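PDB 3DQQ: 3-oxo-tetronate kinase from Salmonella typhimurium, which probably catalyses the ATP-dependent phosphorylation of 3-oxo-tetronate to 3-oxo-tetronate 4-phosphate as a member of the four-carbon acid sugar kinase family. Local coordinates for residues Ser86-Thr91 with Thr112-Ala117; Val254-Ser259 with Ala340-Leu345; Val99-Met104 with Gly193-Val198. One frame throughout, in Å; residues are numbered along the deposited sequence.

All three contacts are largely buried, yet their chemistry changes with their place in the fold. Interactions 1 and 3 share the sugar-binding N-terminal domain and meet through neighbouring strands 112-115 and 196-199, where Ile114 N lies 2.8 Å from Ala197 O, a probable hydrogen bond; their centres are about 12 Å apart. Interaction 2 belongs to the nucleotide-binding C-terminal domain, its centre about 34 Å and 42 Å from those of interactions 1 and 3. It is packing of apolar side chains, with one ring also against backbone. Interaction 1 pairs an apolar cluster with one hydrogen bond, from partly exposed Ser86, whereas interaction 3 combines a salt bridge, a tyrosine hydrogen bond and a Met-aromatic contact.

Interaction 1: residues Ser86-Thr91 with Thr112-Ala117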
loop_
_atom_site.group_PDB
_atom_site.type_symbol
_atom_site.label_atom_id
_atom_site.label_comp_id
_atom_site.label_asym_id
_atom_site.label_seq_id
_atom_site.Cartn_x
_atom_site.Cartn_y
_atom_site.Cartn_z
ATOM N N SER A 86 21.797 0.924 4.457
ATOM C CA SER A 86 22.262 -0.166 5.272
ATOM C C SER A 86 21.992 -1.571 4.751
ATOM O O SER A 86 22.636 -2.538 5.174
ATOM C CB SER A 86 21.527 -0.069 6.564
ATOM O OG SER A 86 22.438 -0.454 7.530
ATOM N N THR A 87 20.972 -1.709 3.918
ATOM C CA THR A 87 20.701 -2.950 3.231
ATOM C C THR A 87 21.296 -2.952 1.789
ATOM O O THR A 87 20.911 -3.762 0.934
ATOM C CB THR A 87 19.184 -3.194 3.215
ATOM O OG1 THR A 87 18.535 -2.087 2.595
ATOM C CG2 THR A 87 18.633 -3.331 4.602
ATOM N N PHE A 88 22.230 -2.036 1.526
ATOM C CA PHE A 88 23.083 -2.046 0.315
ATOM C C PHE A 88 22.287 -1.908 -0.969
ATOM O O PHE A 88 22.607 -2.492 -2.026
ATOM C CB PHE A 88 23.961 -3.305 0.311
ATOM C CG PHE A 88 25.282 -3.114 -0.357
ATOM C CD1 PHE A 88 26.242 -2.349 0.218
ATOM C CD2 PHE A 88 25.551 -3.698 -1.571
ATOM C CE1 PHE A 88 27.434 -2.138 -0.423
ATOM C CE2 PHE A 88 26.744 -3.501 -2.197
ATOM C CZ PHE A 88 27.690 -2.732 -1.620
ATOM N N ASP A 89 21.230 -1.124 -0.856
ATOM C CA ASP A 89 20.240 -1.014 -1.899
ATOM C C ASP A 89 20.945 -0.529 -3.156
ATOM O O ASP A 89 21.538 0.579 -3.170
ATOM C CB ASP A 89 19.141 -0.031 -1.486
ATOM C CG ASP A 89 18.333 -0.517 -0.287
ATOM O OD1 ASP A 89 18.960 -1.005 0.668
ATOM O OD2 ASP A 89 17.084 -0.410 -0.286
ATOM N N SER A 90 20.901 -1.381 -4.183
ATOM C CA SER A 90 21.580 -1.148 -5.455
ATOM C C SER A 90 21.204 -2.284 -6.378
ATOM O O SER A 90 20.462 -3.178 -5.983
ATOM C CB SER A 90 23.082 -1.163 -5.271
ATOM O OG SER A 90 23.467 -2.366 -4.645
ATOM N N THR A 91 21.677 -2.238 -7.617
ATOM C CA THR A 91 21.517 -3.357 -8.530
ATOM C C THR A 91 22.890 -3.572 -9.139
ATOM O O THR A 91 23.849 -2.875 -8.764
ATOM C CB THR A 91 20.490 -3.079 -9.659
ATOM O OG1 THR A 91 21.112 -2.292 -10.676
ATOM C CG2 THR A 91 19.193 -2.397 -9.156
ATOM N N THR A 112 39.377 1.472 -0.260
ATOM C CA THR A 112 38.339 2.057 0.614
ATOM C C THR A 112 37.577 1.008 1.322
ATOM O O THR A 112 37.603 -0.127 0.924
ATOM C CB THR A 112 37.330 2.848 -0.200
ATOM O OG1 THR A 112 38.090 3.689 -1.059
ATOM C CG2 THR A 112 36.416 3.742 0.661
ATOM N N VAL A 113 36.864 1.385 2.366
ATOM C CA VAL A 113 36.098 0.419 3.103
ATOM C C VAL A 113 34.652 0.546 2.786
ATOM O O VAL A 113 34.211 1.588 2.296
ATOM C CB VAL A 113 36.294 0.569 4.603
ATOM C CG1 VAL A 113 37.811 0.492 4.954
ATOM C CG2 VAL A 113 35.597 1.842 5.100
ATOM N N ILE A 114 33.937 -0.545 3.050
ATOM C CA ILE A 114 32.496 -0.640 2.869
ATOM C C ILE A 114 31.951 -1.123 4.184
ATOM O O ILE A 114 32.274 -2.235 4.568
ATOM C CB ILE A 114 32.142 -1.685 1.785
ATOM C CG1 ILE A 114 32.562 -1.177 0.416
ATOM C CG2 ILE A 114 30.641 -2.005 1.755
ATOM C CD1 ILE A 114 32.606 -2.232 -0.634
ATOM N N SER A 115 31.146 -0.308 4.884
ATOM C CA SER A 115 30.622 -0.669 6.205
ATOM C C SER A 115 29.137 -0.365 6.394
ATOM O O SER A 115 28.769 0.640 6.988
ATOM C CB SER A 115 31.412 0.058 7.265
ATOM O OG SER A 115 31.159 -0.498 8.548
ATOM N N PRO A 116 28.263 -1.244 5.914
ATOM C CA PRO A 116 26.810 -1.018 6.006
ATOM C C PRO A 116 26.167 -1.209 7.380
ATOM O O PRO A 116 25.119 -0.635 7.640
ATOM C CB PRO A 116 26.229 -2.052 5.073
ATOM C CG PRO A 116 27.361 -2.644 4.382
ATOM C CD PRO A 116 28.559 -2.493 5.220
ATOM N N ALA A 117 26.774 -1.988 8.251
ATOM C CA ALA A 117 26.084 -2.383 9.469
ATOM C C ALA A 117 25.519 -1.218 10.246
ATOM O O ALA A 117 26.127 -0.178 10.333
ATOM C CB ALA A 117 27.015 -3.165 10.376
#
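Phe88 and Ile114 cross at about a right angle, and their meeting shows how a loop beyond one strand can be packed against a second strand and the residues that follow it. The ring comes to Ile114 through CE1, which lies 3.9 Å from the branch methyl CG2. That methyl stands anti to the backbone N of Ile114 and is the part of the side chain that touches the aromatic. Pro116 CG approaches the same ring obliquely at CD1, at 4.3 Å, so Phe88 meets two residues of 112-117 with its CD1-CE1 bond. Phe88 itself sits at a left-handed backbone position (phi 62°), and within the loop Ser90 OG bonds back to Phe88 O at 2.8 Å. Beyond the two segments, the ring packs edge-to-face with Tyr84 and touches Leu155 and Leu158 of helix 155-160.

Ser86 meets Pro116 in a different way. Its OG donates to Pro116 O at 2.7 Å; the angle at the carbonyl oxygen is 151°, and the hydroxyl is tilted 28° from the carbonyl plane. Alongside, Pro116 CB rests 3.6 Å from Ser86 O, so the two residues face each other through both polar and apolar atoms. Thr87, turned away from 112-117, bonds through OG1 to Gln326 of the second subunit.

The chemistry implies a division of labour: the serine hydroxyl satisfies the carbonyl of Pro116, while phenylalanine, isoleucine and proline close the apolar layer between the loop after strand 79-83 and the region of Ile114 and Pro116.

Interaction 2: residues Val254-Ser259 with Ala340-Leu345; sequences VVLSGS and ALFSLL
Leu256 and Phe342 run side by side, pointing opposite ways, the leucine from strand 253-257 and the phenylalanine from helix 336-351. The axes of 340-345 and 254-257 are 162° apart in direction, nearly antiparallel, and approach to 10.6 Å, which illustrates how an alpha/beta domain lays a helix over its sheet.

The apolar contacts come first. Phe342 CE1 is touched twice by one leucine, by Leu256 CB and Leu256 CD2, each at 4.0 Å. One helical turn on, Leu345 adds a methyl: its CD2 meets Leu256 CD2 at 4.2 Å. With CG anti to its backbone N (chi1 177°), Leu345 lies obliquely across the leucine of the strand. Ile313, from the adjoining strand 312-314, also touches Phe342 and Leu345.

A second group joins the ring to the backbone. Phe342 CZ lies 3.3 Å from Ser257 O, and Phe342 CE2 comes within 4.0 Å of Gly258 CA, both approaching obliquely. The Ser257 side chain points away from the helix and packs on Thr264 and Val268 of helix 262-271.

Because the helix grips by van der Waals packing, part of it against backbone, with no hydrogen bond or salt bridge between the segments, its hold is nondirectional. The phenylalanine ring packs against Ser257 and Gly258, which precede Ser259, a residue that probably binds ATP, as in relatives.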
loop_
_atom_site.group_PDB
_atom_site.type_symbol
_atom_site.label_atom_id
_atom_site.label_comp_id
_atom_site.label_asym_id
_atom_site.label_seq_id
_atom_site.Cartn_x
_atom_site.Cartn_y
_atom_site.Cartn_z
ATOM N N VAL A 254 2.454 23.886 14.040
ATOM C CA VAL A 254 1.395 23.335 13.259
ATOM C C VAL A 254 1.809 21.908 12.922
ATOM O O VAL A 254 2.986 21.653 12.722
ATOM C CB VAL A 254 1.178 24.162 11.996
ATOM C CG1 VAL A 254 2.406 24.125 11.101
ATOM C CG2 VAL A 254 -0.065 23.681 11.288
ATOM N N VAL A 255 0.862 20.968 12.943
ATOM C CA VAL A 255 1.102 19.633 12.391
ATOM C C VAL A 255 0.477 19.570 10.998
ATOM O O VAL A 255 -0.706 19.877 10.832
ATOM C CB VAL A 255 0.488 18.520 13.264
ATOM C CG1 VAL A 255 0.733 17.149 12.639
ATOM C CG2 VAL A 255 1.052 18.597 14.663
ATOM N N LEU A 256 1.276 19.199 10.006
ATOM C CA LEU A 256 0.797 18.999 8.647
ATOM C C LEU A 256 1.006 17.518 8.307
ATOM O O LEU A 256 2.129 17.056 8.136
ATOM C CB LEU A 256 1.558 19.883 7.650
ATOM C CG LEU A 256 1.450 21.406 7.768
ATOM C CD1 LEU A 256 2.278 22.089 6.665
ATOM C CD2 LEU A 256 0.014 21.892 7.744
ATOM N N SER A 257 -0.083 16.771 8.208
ATOM C CA SER A 257 0.000 15.342 7.940
ATOM C C SER A 257 -0.489 14.971 6.537
ATOM O O SER A 257 -1.659 15.186 6.221
ATOM C CB SER A 257 -0.818 14.602 8.983
ATOM O OG SER A 257 -0.480 13.251 8.959
ATOM N N GLY A 258 0.421 14.415 5.722
ATOM C CA GLY A 258 0.125 13.925 4.358
ATOM C C GLY A 258 0.246 12.414 4.141
ATOM O O GLY A 258 -0.336 11.892 3.217
ATOM N N SER A 259 0.983 11.714 4.996
ATOM C CA SER A 259 1.173 10.274 4.930
ATOM C C SER A 259 -0.112 9.446 5.079
ATOM O O SER A 259 -1.047 9.769 5.839
ATOM C CB SER A 259 2.205 9.840 5.999
ATOM O OG SER A 259 2.423 8.420 6.133
ATOM N N ALA A 340 -0.205 19.840 -3.665
ATOM C CA ALA A 340 -0.249 21.211 -4.112
ATOM C C ALA A 340 -0.878 22.101 -3.048
ATOM O O ALA A 340 -0.458 23.251 -2.870
ATOM C CB ALA A 340 -1.011 21.318 -5.429
ATOM N N LEU A 341 -1.892 21.598 -2.342
ATOM C CA LEU A 341 -2.535 22.407 -1.305
ATOM C C LEU A 341 -1.545 22.665 -0.175
ATOM O O LEU A 341 -1.359 23.830 0.219
ATOM C CB LEU A 341 -3.798 21.770 -0.736
ATOM C CG LEU A 341 -4.360 22.502 0.489
ATOM C CD1 LEU A 341 -5.343 23.610 0.092
ATOM C CD2 LEU A 341 -4.966 21.524 1.441
ATOM N N PHE A 342 -0.925 21.597 0.335
ATOM C CA PHE A 342 0.048 21.726 1.421
ATOM C C PHE A 342 1.162 22.717 1.090
ATOM O O PHE A 342 1.674 23.462 1.948
ATOM C CB PHE A 342 0.666 20.372 1.761
ATOM C CG PHE A 342 -0.141 19.573 2.731
ATOM C CD1 PHE A 342 -0.460 20.081 3.967
ATOM C CD2 PHE A 342 -0.580 18.309 2.418
ATOM C CE1 PHE A 342 -1.210 19.338 4.879
ATOM C CE2 PHE A 342 -1.333 17.561 3.340
ATOM C CZ PHE A 342 -1.641 18.091 4.568
ATOM N N SER A 343 1.536 22.724 -0.172
ATOM C CA SER A 343 2.526 23.664 -0.641
ATOM C C SER A 343 2.125 25.115 -0.372
ATOM O O SER A 343 2.879 25.850 0.256
ATOM C CB SER A 343 2.739 23.468 -2.121
ATOM O OG SER A 343 3.710 24.363 -2.521
ATOM N N LEU A 344 0.948 25.509 -0.855
ATOM C CA LEU A 344 0.433 26.835 -0.624
ATOM C C LEU A 344 0.187 27.140 0.865
ATOM O O LEU A 344 0.336 28.285 1.332
ATOM C CB LEU A 344 -0.882 27.000 -1.346
ATOM C CG LEU A 344 -0.854 26.935 -2.861
ATOM C CD1 LEU A 344 -2.247 26.531 -3.391
ATOM C CD2 LEU A 344 -0.380 28.278 -3.414
ATOM N N LEU A 345 -0.216 26.115 1.597
ATOM C CA LEU A 345 -0.640 26.275 2.974
ATOM C C LEU A 345 0.591 26.616 3.823
ATOM O O LEU A 345 0.556 27.540 4.665
ATOM C CB LEU A 345 -1.320 24.990 3.445
ATOM C CG LEU A 345 -1.773 24.909 4.887
ATOM C CD1 LEU A 345 -2.513 26.155 5.284
ATOM C CD2 LEU A 345 -2.636 23.675 5.082
#

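Interaction 3: residues Val99-Met104 with Gly193-Val198; sequences VTDALM and GYRYAV
A salt bridge between Asp101 and Arg195, joined by the hydroxyl of Tyr196, ties helix 96-106 to Arg195 and Tyr196 at strand 196-199 in the alpha/beta sugar-binding N-terminal domain, with a Met-aromatic contact from Met104 to Tyr196 beside it. It exemplifies a helix fastened to its sheet by one shared carboxylate oxygen. Asp101 OD1 receives Arg195 NH2 at 3.2 Å, a weak bond from Arg195 NE at the same length, and Tyr196 OH at 2.5 Å. The NH2 donor lies above the carboxylate plane, although the carboxylate and guanidinium planes are only 26° apart. Bends at chi2 and chi3 fold the arginine back to reach this oxygen. Three donors on OD1 would be expected to favour the charged carboxylate. The remaining oxygen, OD2, bonds to Gln164 N, and Tyr196 OH also bonds to Gly165 N, so both residues hold the loop before strand 167-170.

Met104 serves both partners: its sulfur approaches the tyrosine obliquely, 5.0 Å from the ring centroid. That same SD also lies over the centre of the Arg195 guanidinium, 3.7 Å above its plane.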
loop_
_atom_site.group_PDB
_atom_site.type_symbol
_atom_site.label_atom_id
_atom_site.label_comp_id
_atom_site.label_asym_id
_atom_site.label_seq_id
_atom_site.Cartn_x
_atom_site.Cartn_y
_atom_site.Cartn_z
ATOM N N VAL A 99 29.597 5.053 -8.067
ATOM C CA VAL A 99 29.931 6.278 -7.304
ATOM C C VAL A 99 31.222 6.101 -6.482
ATOM O O VAL A 99 32.055 6.998 -6.447
ATOM C CB VAL A 99 28.744 6.742 -6.424
ATOM C CG1 VAL A 99 29.145 7.879 -5.527
ATOM C CG2 VAL A 99 27.546 7.126 -7.330
ATOM N N THR A 100 31.394 4.947 -5.848
ATOM C CA THR A 100 32.604 4.682 -5.084
ATOM C C THR A 100 33.840 4.781 -5.952
ATOM O O THR A 100 34.751 5.530 -5.634
ATOM C CB THR A 100 32.571 3.307 -4.385
ATOM O OG1 THR A 100 31.392 3.222 -3.562
ATOM C CG2 THR A 100 33.804 3.102 -3.501
ATOM N N ASP A 101 33.869 4.074 -7.071
ATOM C CA ASP A 101 35.025 4.140 -7.934
ATOM C C ASP A 101 35.284 5.552 -8.419
ATOM O O ASP A 101 36.457 5.954 -8.619
ATOM C CB ASP A 101 34.886 3.235 -9.141
ATOM C CG ASP A 101 34.879 1.731 -8.788
ATOM O OD1 ASP A 101 35.666 1.272 -7.912
ATOM O OD2 ASP A 101 34.048 1.014 -9.420
ATOM N N ALA A 102 34.238 6.332 -8.617
ATOM C CA ALA A 102 34.452 7.676 -9.129
ATOM C C ALA A 102 35.098 8.509 -8.029
ATOM O O ALA A 102 36.057 9.232 -8.285
ATOM C CB ALA A 102 33.189 8.293 -9.605
ATOM N N LEU A 103 34.595 8.401 -6.804
ATOM C CA LEU A 103 35.117 9.210 -5.699
ATOM C C LEU A 103 36.568 8.815 -5.475
ATOM O O LEU A 103 37.418 9.678 -5.255
ATOM C CB LEU A 103 34.286 9.028 -4.400
ATOM C CG LEU A 103 32.792 9.473 -4.379
ATOM C CD1 LEU A 103 32.025 9.000 -3.111
ATOM C CD2 LEU A 103 32.658 10.974 -4.521
ATOM N N MET A 104 36.870 7.533 -5.560
ATOM C CA MET A 104 38.232 7.088 -5.331
ATOM C C MET A 104 39.145 7.734 -6.339
ATOM O O MET A 104 40.219 8.239 -6.003
ATOM C CB MET A 104 38.342 5.555 -5.386
ATOM C CG MET A 104 37.565 4.781 -4.265
ATOM S SD MET A 104 37.675 2.965 -4.520
ATOM C CE MET A 104 39.419 2.871 -4.064
ATOM N N GLY A 193 46.194 -6.340 -3.613
ATOM C CA GLY A 193 45.404 -5.799 -4.736
ATOM C C GLY A 193 43.879 -5.615 -4.632
ATOM O O GLY A 193 43.214 -5.313 -5.635
ATOM N N TYR A 194 43.280 -5.781 -3.458
ATOM C CA TYR A 194 41.860 -5.414 -3.337
ATOM C C TYR A 194 41.689 -3.887 -3.410
ATOM O O TYR A 194 42.497 -3.183 -2.854
ATOM C CB TYR A 194 41.320 -5.922 -2.028
ATOM C CG TYR A 194 41.262 -7.394 -1.960
ATOM C CD1 TYR A 194 40.129 -8.057 -2.371
ATOM C CD2 TYR A 194 42.328 -8.145 -1.477
ATOM C CE1 TYR A 194 40.046 -9.408 -2.312
ATOM C CE2 TYR A 194 42.255 -9.505 -1.420
ATOM C CZ TYR A 194 41.108 -10.114 -1.851
ATOM O OH TYR A 194 40.957 -11.452 -1.820
ATOM N N ARG A 195 40.684 -3.400 -4.144
ATOM C CA ARG A 195 40.257 -1.991 -4.073
ATOM C C ARG A 195 39.421 -1.664 -2.854
ATOM O O ARG A 195 39.315 -0.494 -2.514
ATOM C CB ARG A 195 39.233 -1.647 -5.140
ATOM C CG ARG A 195 39.647 -1.407 -6.489
ATOM C CD ARG A 195 39.834 0.012 -6.753
ATOM N NE ARG A 195 38.834 0.774 -7.481
ATOM C CZ ARG A 195 39.162 2.024 -7.850
ATOM N NH1 ARG A 195 40.377 2.481 -7.590
ATOM N NH2 ARG A 195 38.342 2.849 -8.468
ATOM N N TYR A 196 38.653 -2.635 -2.360
ATOM C CA TYR A 196 37.713 -2.368 -1.292
ATOM C C TYR A 196 37.746 -3.473 -0.254
ATOM O O TYR A 196 38.187 -4.602 -0.534
ATOM C CB TYR A 196 36.274 -2.238 -1.797
ATOM C CG TYR A 196 36.101 -1.938 -3.260
ATOM C CD1 TYR A 196 36.058 -0.643 -3.727
ATOM C CD2 TYR A 196 35.949 -2.975 -4.191
ATOM C CE1 TYR A 196 35.884 -0.380 -5.084
ATOM C CE2 TYR A 196 35.788 -2.708 -5.570
ATOM C CZ TYR A 196 35.765 -1.412 -6.011
ATOM O OH TYR A 196 35.599 -1.156 -7.366
ATOM N N ALA A 197 37.250 -3.149 0.935
ATOM C CA ALA A 197 37.212 -4.104 2.042
ATOM C C ALA A 197 35.901 -3.932 2.739
ATOM O O ALA A 197 35.588 -2.825 3.149
ATOM C CB ALA A 197 38.362 -3.847 3.013
ATOM N N VAL A 198 35.128 -5.005 2.855
ATOM C CA VAL A 198 33.925 -5.007 3.662
ATOM C C VAL A 198 34.341 -5.242 5.093
ATOM O O VAL A 198 35.238 -6.049 5.386
ATOM C CB VAL A 198 32.940 -6.111 3.242
ATOM C CG1 VAL A 198 31.699 -6.155 4.196
ATOM C CG2 VAL A 198 32.468 -5.877 1.827
#